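PDB 1PXZ: pectate lyase 1 from Juniperus ashei, which shows low pectate lyase activity, cleaving (1->4)-alpha-D-galacturonan by elimination with calcium as cofactor, and is the major cedar pollen allergen. Local coordinates for residues 164-169 with 188-193; 195-200 with 227-232. All coordinates share one frame; numbering follows the deposited sequence.

Contact 1 of 2, residues 164-169 with 188-193; sequences DHNSLS and SNNHFF
Ser188 and Asp164 lie level with each other on two parallel strand ends. Ser188 OG donates to Asp164 OD1 at 2.7 Å, meeting that oxygen on its anti side. The same OG bonds to the indole NH of Trp162. Ser188 O accepts from His165 N at 3.1 Å. Asp164 CG stands anti to its backbone N (chi1 -175°), which brings OD1 over to the second segment, while OD2 bonds to His119 on the preceding coil. Asn189 supplies the second grip on OD1: its ND2 donates to the syn lone pair, also at 2.7 Å and nearly straight. Two donors therefore fix the carboxylate from this segment. Asn189 also covers a face of the His165 imidazole. Its CB sits 3.4 Å from the ring centroid, a CH-pi contact, and its amide stacks 13° from the ring plane. The ring nitrogens of His165 are held by Asp5 and Gly343 O. Asn190 lies side by side with Asn166, whose amide bonds to Leu118 O and Leu121 N. Strand pairing resumes at His191: its N bonds to Asn166 O and its O accepts from Leu168 N at 2.9 Å. A water joins His191 ND1 to Ser167 OG. Phe192 turns to the other side of the strand, where its CE2 meets Leu168 CD1 at 3.6 Å. Phe193 N donates to Leu168 O. Its ring lies flat against Ser169, with Ser169 CB 3.5 Å from the centroid. Coil-to-coil stacking of Asn166 with Asn190 and of apolar Leu168 with Phe192 is characteristic of the parallel beta-helix of the pectate lyase family.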
ATOM      1  N   ASP A 164       0.127  -0.677  -6.172  1.00  6.27           N
ATOM      2  CA  ASP A 164      -0.836  -0.083  -7.089  1.00  7.55           C
ATOM      3  C   ASP A 164      -1.826  -1.080  -7.672  1.00 10.46           C
ATOM      4  O   ASP A 164      -1.408  -2.143  -8.152  1.00  7.72           O
ATOM      5  CB  ASP A 164      -0.052   0.559  -8.249  1.00  7.50           C
ATOM      6  CG  ASP A 164      -0.896   1.321  -9.236  1.00 15.28           C
ATOM      7  OD1 ASP A 164      -1.503   2.369  -8.903  1.00 10.47           O
ATOM      8  OD2 ASP A 164      -0.956   0.851 -10.388  1.00 11.19           O
ATOM      9  N   HIS A 165      -3.109  -0.708  -7.658  1.00  6.44           N
ATOM     10  CA  HIS A 165      -4.151  -1.526  -8.263  1.00  6.95           C
ATOM     11  C   HIS A 165      -4.182  -2.949  -7.718  1.00  8.59           C
ATOM     12  O   HIS A 165      -4.464  -3.875  -8.493  1.00  9.59           O
ATOM     13  CB  HIS A 165      -3.950  -1.552  -9.789  1.00  5.00           C
ATOM     14  CG  HIS A 165      -4.629  -0.412 -10.513  1.00  8.61           C
ATOM     15  ND1 HIS A 165      -5.991  -0.271 -10.576  1.00  5.39           N
ATOM     16  CD2 HIS A 165      -4.131   0.643 -11.198  1.00  7.66           C
ATOM     17  CE1 HIS A 165      -6.313   0.813 -11.274  1.00  9.97           C
ATOM     18  NE2 HIS A 165      -5.189   1.401 -11.671  1.00 10.55           N
ATOM     19  N   ASN A 166      -3.942  -3.159  -6.432  1.00  5.39           N
ATOM     20  CA  ASN A 166      -4.188  -4.487  -5.859  1.00  5.44           C
ATOM     21  C   ASN A 166      -5.548  -4.567  -5.206  1.00  8.47           C
ATOM     22  O   ASN A 166      -6.085  -3.549  -4.785  1.00  6.18           O
ATOM     23  CB  ASN A 166      -3.121  -4.802  -4.810  1.00  4.60           C
ATOM     24  CG  ASN A 166      -1.762  -4.682  -5.498  1.00  5.45           C
ATOM     25  OD1 ASN A 166      -1.455  -5.530  -6.338  1.00  8.88           O
ATOM     26  ND2 ASN A 166      -1.010  -3.654  -5.175  1.00  7.06           N
ATOM     27  N   SER A 167      -6.065  -5.785  -5.082  1.00  6.91           N
ATOM     28  CA  SER A 167      -7.289  -6.068  -4.330  1.00  6.12           C
ATOM     29  C   SER A 167      -6.940  -6.795  -3.043  1.00 11.97           C
ATOM     30  O   SER A 167      -6.474  -7.936  -3.078  1.00  9.06           O
ATOM     31  CB  SER A 167      -8.221  -6.902  -5.218  1.00 11.90           C
ATOM     32  OG  SER A 167      -8.753  -6.047  -6.221  1.00 10.63           O
ATOM     33  N   LEU A 168      -7.112  -6.150  -1.893  1.00  8.14           N
ATOM     34  CA  LEU A 168      -6.556  -6.611  -0.632  1.00  8.78           C
ATOM     35  C   LEU A 168      -7.656  -6.791   0.407  1.00 12.51           C
ATOM     36  O   LEU A 168      -8.333  -5.796   0.674  1.00  7.84           O
ATOM     37  CB  LEU A 168      -5.527  -5.590  -0.114  1.00  5.35           C
ATOM     38  CG  LEU A 168      -4.455  -5.219  -1.156  1.00 10.78           C
ATOM     39  CD1 LEU A 168      -3.623  -4.043  -0.663  1.00 12.84           C
ATOM     40  CD2 LEU A 168      -3.556  -6.408  -1.479  1.00  8.91           C
ATOM     41  N   SER A 169      -7.830  -7.992   0.958  1.00  6.44           N
ATOM     42  CA  SER A 169      -8.974  -8.203   1.841  1.00  7.64           C
ATOM     43  C   SER A 169      -8.705  -9.343   2.815  1.00 15.69           C
ATOM     44  O   SER A 169      -7.811 -10.145   2.558  1.00 12.00           O
ATOM     45  CB  SER A 169     -10.231  -8.526   1.021  1.00 10.53           C
ATOM     46  OG  SER A 169     -10.072  -9.738   0.277  1.00 12.86           O
ATOM     47  N   SER A 188      -1.520   3.336  -4.163  1.00  5.98           N
ATOM     48  CA  SER A 188      -2.495   3.976  -5.046  1.00  4.79           C
ATOM     49  C   SER A 188      -3.421   2.988  -5.746  1.00  9.71           C
ATOM     50  O   SER A 188      -2.990   1.864  -6.020  1.00  9.04           O
ATOM     51  CB  SER A 188      -1.755   4.797  -6.128  1.00 11.90           C
ATOM     52  OG  SER A 188      -0.824   3.990  -6.842  1.00  7.50           O
ATOM     53  N   ASN A 189      -4.651   3.413  -6.048  1.00  7.70           N
ATOM     54  CA  ASN A 189      -5.542   2.642  -6.903  1.00  7.12           C
ATOM     55  C   ASN A 189      -5.849   1.261  -6.322  1.00  5.82           C
ATOM     56  O   ASN A 189      -6.261   0.411  -7.116  1.00  6.34           O
ATOM     57  CB  ASN A 189      -4.920   2.431  -8.297  1.00 10.12           C
ATOM     58  CG  ASN A 189      -4.795   3.712  -9.103  1.00 12.91           C
ATOM     59  OD1 ASN A 189      -5.781   4.434  -9.260  1.00  9.48           O
ATOM     60  ND2 ASN A 189      -3.594   3.985  -9.634  1.00  8.96           N
ATOM     61  N   ASN A 190      -5.664   1.021  -5.039  1.00  4.51           N
ATOM     62  CA  ASN A 190      -5.977  -0.288  -4.473  1.00  7.03           C
ATOM     63  C   ASN A 190      -7.427  -0.385  -3.996  1.00  7.93           C
ATOM     64  O   ASN A 190      -8.033   0.649  -3.737  1.00  5.97           O
ATOM     65  CB  ASN A 190      -5.105  -0.549  -3.250  1.00  8.08           C
ATOM     66  CG  ASN A 190      -3.623  -0.458  -3.600  1.00 13.98           C
ATOM     67  OD1 ASN A 190      -2.934   0.486  -3.196  1.00 12.46           O
ATOM     68  ND2 ASN A 190      -3.167  -1.456  -4.340  1.00  5.93           N
ATOM     69  N   HIS A 191      -7.948  -1.601  -3.857  1.00  5.99           N
ATOM     70  CA  HIS A 191      -9.278  -1.779  -3.252  1.00  4.93           C
ATOM     71  C   HIS A 191      -9.070  -2.534  -1.943  1.00  8.63           C
ATOM     72  O   HIS A 191      -8.603  -3.668  -2.014  1.00  8.41           O
ATOM     73  CB  HIS A 191     -10.218  -2.500  -4.198  1.00 11.67           C
ATOM     74  CG  HIS A 191     -11.611  -2.701  -3.684  1.00  8.96           C
ATOM     75  ND1 HIS A 191     -12.474  -3.642  -4.220  1.00 13.37           N
ATOM     76  CD2 HIS A 191     -12.290  -2.078  -2.683  1.00  8.65           C
ATOM     77  CE1 HIS A 191     -13.626  -3.593  -3.564  1.00 13.27           C
ATOM     78  NE2 HIS A 191     -13.548  -2.650  -2.627  1.00 10.51           N
ATOM     79  N   PHE A 192      -9.337  -1.917  -0.805  1.00  5.13           N
ATOM     80  CA  PHE A 192      -9.206  -2.555   0.503  1.00  9.23           C
ATOM     81  C   PHE A 192     -10.595  -2.911   1.008  1.00 13.71           C
ATOM     82  O   PHE A 192     -11.450  -2.006   1.032  1.00 10.22           O
ATOM     83  CB  PHE A 192      -8.546  -1.628   1.522  1.00  9.06           C
ATOM     84  CG  PHE A 192      -7.181  -1.097   1.163  1.00  6.71           C
ATOM     85  CD1 PHE A 192      -7.092   0.067   0.404  1.00  5.96           C
ATOM     86  CD2 PHE A 192      -6.032  -1.746   1.566  1.00  9.70           C
ATOM     87  CE1 PHE A 192      -5.855   0.578   0.054  1.00  6.15           C
ATOM     88  CE2 PHE A 192      -4.782  -1.236   1.235  1.00 10.23           C
ATOM     89  CZ  PHE A 192      -4.707  -0.079   0.474  1.00 10.21           C
ATOM     90  N   PHE A 193     -10.854  -4.155   1.409  1.00  8.10           N
ATOM     91  CA  PHE A 193     -12.238  -4.469   1.799  1.00  7.74           C
ATOM     92  C   PHE A 193     -12.299  -5.703   2.705  1.00  9.53           C
ATOM     93  O   PHE A 193     -11.346  -6.479   2.770  1.00  9.55           O
ATOM     94  CB  PHE A 193     -13.133  -4.631   0.569  1.00  7.12           C
ATOM     95  CG  PHE A 193     -12.760  -5.806  -0.342  1.00  9.49           C
ATOM     96  CD1 PHE A 193     -11.768  -5.671  -1.299  1.00 11.19           C
ATOM     97  CD2 PHE A 193     -13.417  -7.022  -0.240  1.00 10.64           C
ATOM     98  CE1 PHE A 193     -11.461  -6.723  -2.132  1.00 12.34           C
ATOM     99  CE2 PHE A 193     -13.096  -8.104  -1.063  1.00 10.91           C
ATOM    100  CZ  PHE A 193     -12.097  -7.948  -2.009  1.00  9.56           C
TER
HETATM  101  O   HOH W   1     -11.363  -5.377  -6.137  1.00 22.81           O

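Contact 2 of 2, residues 195-200 with 227-232; sequences HHKVML and GQRMPR
Arg229 reaches across Lys197 and Leu200 and has the most surface buried of any residue here. Its CG is anti to the carbonyl carbon (chi1 -60°), and the chain runs extended from there to NE. The guanidinium ends between two aliphatic groups. Lys197 CD lies over one face, 3.9 Å from Arg229 CZ. Leu200 CD1 lies over the opposite face, 3.7 Å from Arg229 NH1. This packing probably limits the tilt of the group. A water accepts from Arg229 NH1 and makes a weak bond to Lys197 O. Lys197 NZ comes to 4.1 Å from Arg229 NH2. Leu200 extends its contact to Arg232: CD1 touches Arg232 CD at 3.5 Å, where the two chains run side by side. The far end of Arg232 bonds to Ser256. Met199 lies side by side with Pro231, its SD 3.9 Å from Pro231 CB. Lys197 also lies alongside Gln228.

Beneath them the two backbones are hydrogen-bonded. Arg229 O accepts from Met199 N at 2.7 Å, with a bent N-H...O angle of 132°. Arg232 N gives a straighter bond to Met199 O. Between Lys197 and Leu200 the pairing slips by one residue, at the positive-phi Arg229 and the cis peptide before Pro231. On the inner side, Met230 CG packs on Val198 CB at 3.7 Å. Arg229 is the predicted active-site residue, and 227-232 straddles the junction of two IgE-binding regions, 218-229 and 230-237. The arrangement is that of neighbouring coils of the pectate lyase beta-helix, with the arginine projecting from a turn beside the strand that follows.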
ATOM      1  N   HIS A 195     -12.115  -6.274   5.954  1.00  7.57           N
ATOM      2  CA  HIS A 195     -10.898  -6.404   6.741  1.00  8.12           C
ATOM      3  C   HIS A 195     -10.901  -5.371   7.866  1.00 11.26           C
ATOM      4  O   HIS A 195     -11.266  -4.236   7.548  1.00 12.49           O
ATOM      5  CB  HIS A 195      -9.648  -6.196   5.849  1.00 10.36           C
ATOM      6  CG  HIS A 195      -8.407  -6.487   6.621  1.00 10.07           C
ATOM      7  ND1 HIS A 195      -7.676  -5.528   7.308  1.00 14.43           N
ATOM      8  CD2 HIS A 195      -7.786  -7.675   6.845  1.00  7.43           C
ATOM      9  CE1 HIS A 195      -6.653  -6.122   7.915  1.00  7.76           C
ATOM     10  NE2 HIS A 195      -6.706  -7.417   7.643  1.00 12.56           N
ATOM     11  N   HIS A 196     -10.519  -5.726   9.086  1.00 11.50           N
ATOM     12  CA  HIS A 196     -10.515  -4.742  10.174  1.00 16.61           C
ATOM     13  C   HIS A 196      -9.350  -3.767  10.121  1.00 16.11           C
ATOM     14  O   HIS A 196      -9.562  -2.582   9.883  1.00 16.31           O
ATOM     15  CB  HIS A 196     -10.467  -5.450  11.543  1.00 18.68           C
ATOM     16  CG  HIS A 196     -11.614  -6.402  11.684  1.00 32.09           C
ATOM     17  ND1 HIS A 196     -12.848  -5.993  12.137  1.00 39.28           N
ATOM     18  CD2 HIS A 196     -11.721  -7.723  11.421  1.00 40.39           C
ATOM     19  CE1 HIS A 196     -13.664  -7.038  12.151  1.00 43.15           C
ATOM     20  NE2 HIS A 196     -13.008  -8.101  11.723  1.00 42.28           N
ATOM     21  N   LYS A 197      -8.125  -4.229  10.367  1.00 12.00           N
ATOM     22  CA  LYS A 197      -6.993  -3.318  10.555  1.00 12.71           C
ATOM     23  C   LYS A 197      -6.241  -3.078   9.258  1.00 18.27           C
ATOM     24  O   LYS A 197      -5.353  -3.842   8.882  1.00 14.96           O
ATOM     25  CB  LYS A 197      -6.024  -3.870  11.602  1.00 10.96           C
ATOM     26  CG  LYS A 197      -6.618  -3.950  13.002  1.00 19.60           C
ATOM     27  CD  LYS A 197      -5.679  -4.667  13.958  1.00 33.91           C
ATOM     28  CE  LYS A 197      -6.266  -4.730  15.361  1.00 48.48           C
ATOM     29  NZ  LYS A 197      -7.135  -3.559  15.668  1.00 59.35           N
ATOM     30  N   VAL A 198      -6.570  -2.008   8.536  1.00 11.59           N
ATOM     31  CA  VAL A 198      -6.095  -1.927   7.162  1.00 12.09           C
ATOM     32  C   VAL A 198      -4.649  -1.527   6.939  1.00 13.64           C
ATOM     33  O   VAL A 198      -3.875  -2.245   6.281  1.00 12.04           O
ATOM     34  CB  VAL A 198      -7.025  -0.942   6.416  1.00  9.83           C
ATOM     35  CG1 VAL A 198      -6.583  -0.739   4.985  1.00  7.85           C
ATOM     36  CG2 VAL A 198      -8.448  -1.513   6.467  1.00 10.24           C
ATOM     37  N   MET A 199      -4.220  -0.354   7.411  1.00  5.97           N
ATOM     38  CA  MET A 199      -2.909   0.145   6.998  1.00 12.60           C
ATOM     39  C   MET A 199      -2.207   0.856   8.156  1.00 16.98           C
ATOM     40  O   MET A 199      -2.775   1.788   8.707  1.00 10.95           O
ATOM     41  CB  MET A 199      -3.124   1.081   5.813  1.00 11.46           C
ATOM     42  CG  MET A 199      -1.888   1.775   5.295  1.00 20.40           C
ATOM     43  SD  MET A 199      -2.293   2.984   4.027  1.00 16.76           S
ATOM     44  CE  MET A 199      -3.539   2.149   3.075  1.00 17.87           C
ATOM     45  N   LEU A 200      -1.020   0.386   8.494  1.00 12.34           N
ATOM     46  CA  LEU A 200      -0.172   0.872   9.568  1.00 11.15           C
ATOM     47  C   LEU A 200       1.034   1.560   8.936  1.00 12.67           C
ATOM     48  O   LEU A 200       1.818   0.896   8.247  1.00 15.86           O
ATOM     49  CB  LEU A 200       0.275  -0.273  10.461  1.00 15.45           C
ATOM     50  CG  LEU A 200       0.500   0.016  11.938  1.00 29.09           C
ATOM     51  CD1 LEU A 200      -0.667   0.806  12.522  1.00 27.18           C
ATOM     52  CD2 LEU A 200       0.705  -1.282  12.708  1.00 24.25           C
ATOM     53  N   GLY A 227     -12.525  -1.785   8.472  1.00 11.00           N
ATOM     54  CA  GLY A 227     -12.760  -1.422   9.861  1.00 10.31           C
ATOM     55  C   GLY A 227     -12.141  -0.101  10.257  1.00 14.94           C
ATOM     56  O   GLY A 227     -12.853   0.800  10.712  1.00 13.49           O
ATOM     57  N   GLN A 228     -10.819   0.024  10.132  1.00  9.37           N
ATOM     58  CA  GLN A 228     -10.162   1.266  10.562  1.00 10.70           C
ATOM     59  C   GLN A 228      -8.716   1.297  10.093  1.00 12.66           C
ATOM     60  O   GLN A 228      -8.301   0.391   9.338  1.00 13.32           O
ATOM     61  CB  GLN A 228     -10.274   1.351  12.083  1.00 15.48           C
ATOM     62  CG  GLN A 228      -9.435   0.314  12.810  1.00 17.09           C
ATOM     63  CD  GLN A 228     -10.205  -0.898  13.276  1.00 23.76           C
ATOM     64  OE1 GLN A 228      -9.658  -1.830  13.870  1.00 40.51           O
ATOM     65  NE2 GLN A 228     -11.508  -0.947  13.047  1.00 16.91           N
ATOM     66  N   ARG A 229      -7.921   2.288  10.475  1.00 11.05           N
ATOM     67  CA  ARG A 229      -6.530   2.428  10.064  1.00 10.26           C
ATOM     68  C   ARG A 229      -6.387   2.658   8.568  1.00 13.17           C
ATOM     69  O   ARG A 229      -5.778   1.872   7.826  1.00 10.33           O
ATOM     70  CB  ARG A 229      -5.722   1.185  10.423  1.00 11.05           C
ATOM     71  CG  ARG A 229      -5.709   0.895  11.926  1.00 12.98           C
ATOM     72  CD  ARG A 229      -4.743  -0.252  12.204  1.00 16.35           C
ATOM     73  NE  ARG A 229      -4.603  -0.500  13.639  1.00 20.41           N
ATOM     74  CZ  ARG A 229      -3.711  -1.357  14.126  1.00 27.70           C
ATOM     75  NH1 ARG A 229      -2.924  -2.012  13.280  1.00 20.89           N
ATOM     76  NH2 ARG A 229      -3.639  -1.525  15.435  1.00 30.37           N
ATOM     77  N   MET A 230      -6.943   3.764   8.080  1.00  5.93           N
ATOM     78  CA  MET A 230      -6.945   3.987   6.634  1.00  7.89           C
ATOM     79  C   MET A 230      -6.456   5.371   6.247  1.00 10.67           C
ATOM     80  O   MET A 230      -7.169   6.129   5.585  1.00  9.36           O
ATOM     81  CB  MET A 230      -8.367   3.775   6.067  1.00  9.80           C
ATOM     82  CG  MET A 230      -8.790   2.306   6.255  1.00 10.12           C
ATOM     83  SD  MET A 230     -10.477   2.061   5.676  1.00 13.71           S
ATOM     84  CE  MET A 230     -11.395   2.197   7.205  1.00 11.10           C
ATOM     85  N   PRO A 231      -5.247   5.764   6.600  1.00  8.27           N
ATOM     86  CA  PRO A 231      -4.297   4.995   7.387  1.00  7.41           C
ATOM     87  C   PRO A 231      -4.334   5.290   8.876  1.00  8.84           C
ATOM     88  O   PRO A 231      -4.968   6.242   9.315  1.00 10.69           O
ATOM     89  CB  PRO A 231      -2.958   5.537   6.840  1.00  8.64           C
ATOM     90  CG  PRO A 231      -3.258   6.993   6.666  1.00  8.32           C
ATOM     91  CD  PRO A 231      -4.683   7.072   6.181  1.00 11.71           C
ATOM     92  N   ARG A 232      -3.610   4.475   9.636  1.00 10.42           N
ATOM     93  CA  ARG A 232      -3.169   4.838  10.982  1.00 10.39           C
ATOM     94  C   ARG A 232      -1.669   5.157  10.863  1.00 11.67           C
ATOM     95  O   ARG A 232      -0.892   4.280  10.483  1.00 10.59           O
ATOM     96  CB  ARG A 232      -3.406   3.768  12.038  1.00 13.59           C
ATOM     97  CG  ARG A 232      -3.070   4.230  13.466  1.00 16.73           C
ATOM     98  CD  ARG A 232      -2.614   3.059  14.315  1.00 18.56           C
ATOM     99  NE  ARG A 232      -2.632   3.355  15.743  1.00 25.00           N
ATOM    100  CZ  ARG A 232      -1.706   4.065  16.382  1.00 33.57           C
ATOM    101  NH1 ARG A 232      -0.657   4.572  15.740  1.00 26.42           N
ATOM    102  NH2 ARG A 232      -1.798   4.290  17.688  1.00 23.12           N
TER
HETATM  103  O   HOH W   2     -13.305  -2.994  13.290  1.00 24.62           O
HETATM  104  O   HOH W   3      -2.887  -2.853  10.490  1.00 20.94           O

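How the contacts relate
Contact 1 and contact 2 follow each other along the chain, with centres 13 Å apart. The strand 185-195 leads out of contact 1 and turns a corner at His196 and Lys197 into the strand 198-201 of contact 2. They meet inside the beta-helix through Phe192. Its CD2 lies 3.6 Å from Val198 CG1, and its CZ lies 3.6 Å from Met199 CE. Contact 2 holds the predicted catalytic Arg229. The side chain of Leu200 is about 4 Å from that of Asp177, a calcium ligand by similarity. Contact 1 stands further back: the Phe192 side chain is about 9 Å from that of Arg229 and about 10 Å from that of Asp177.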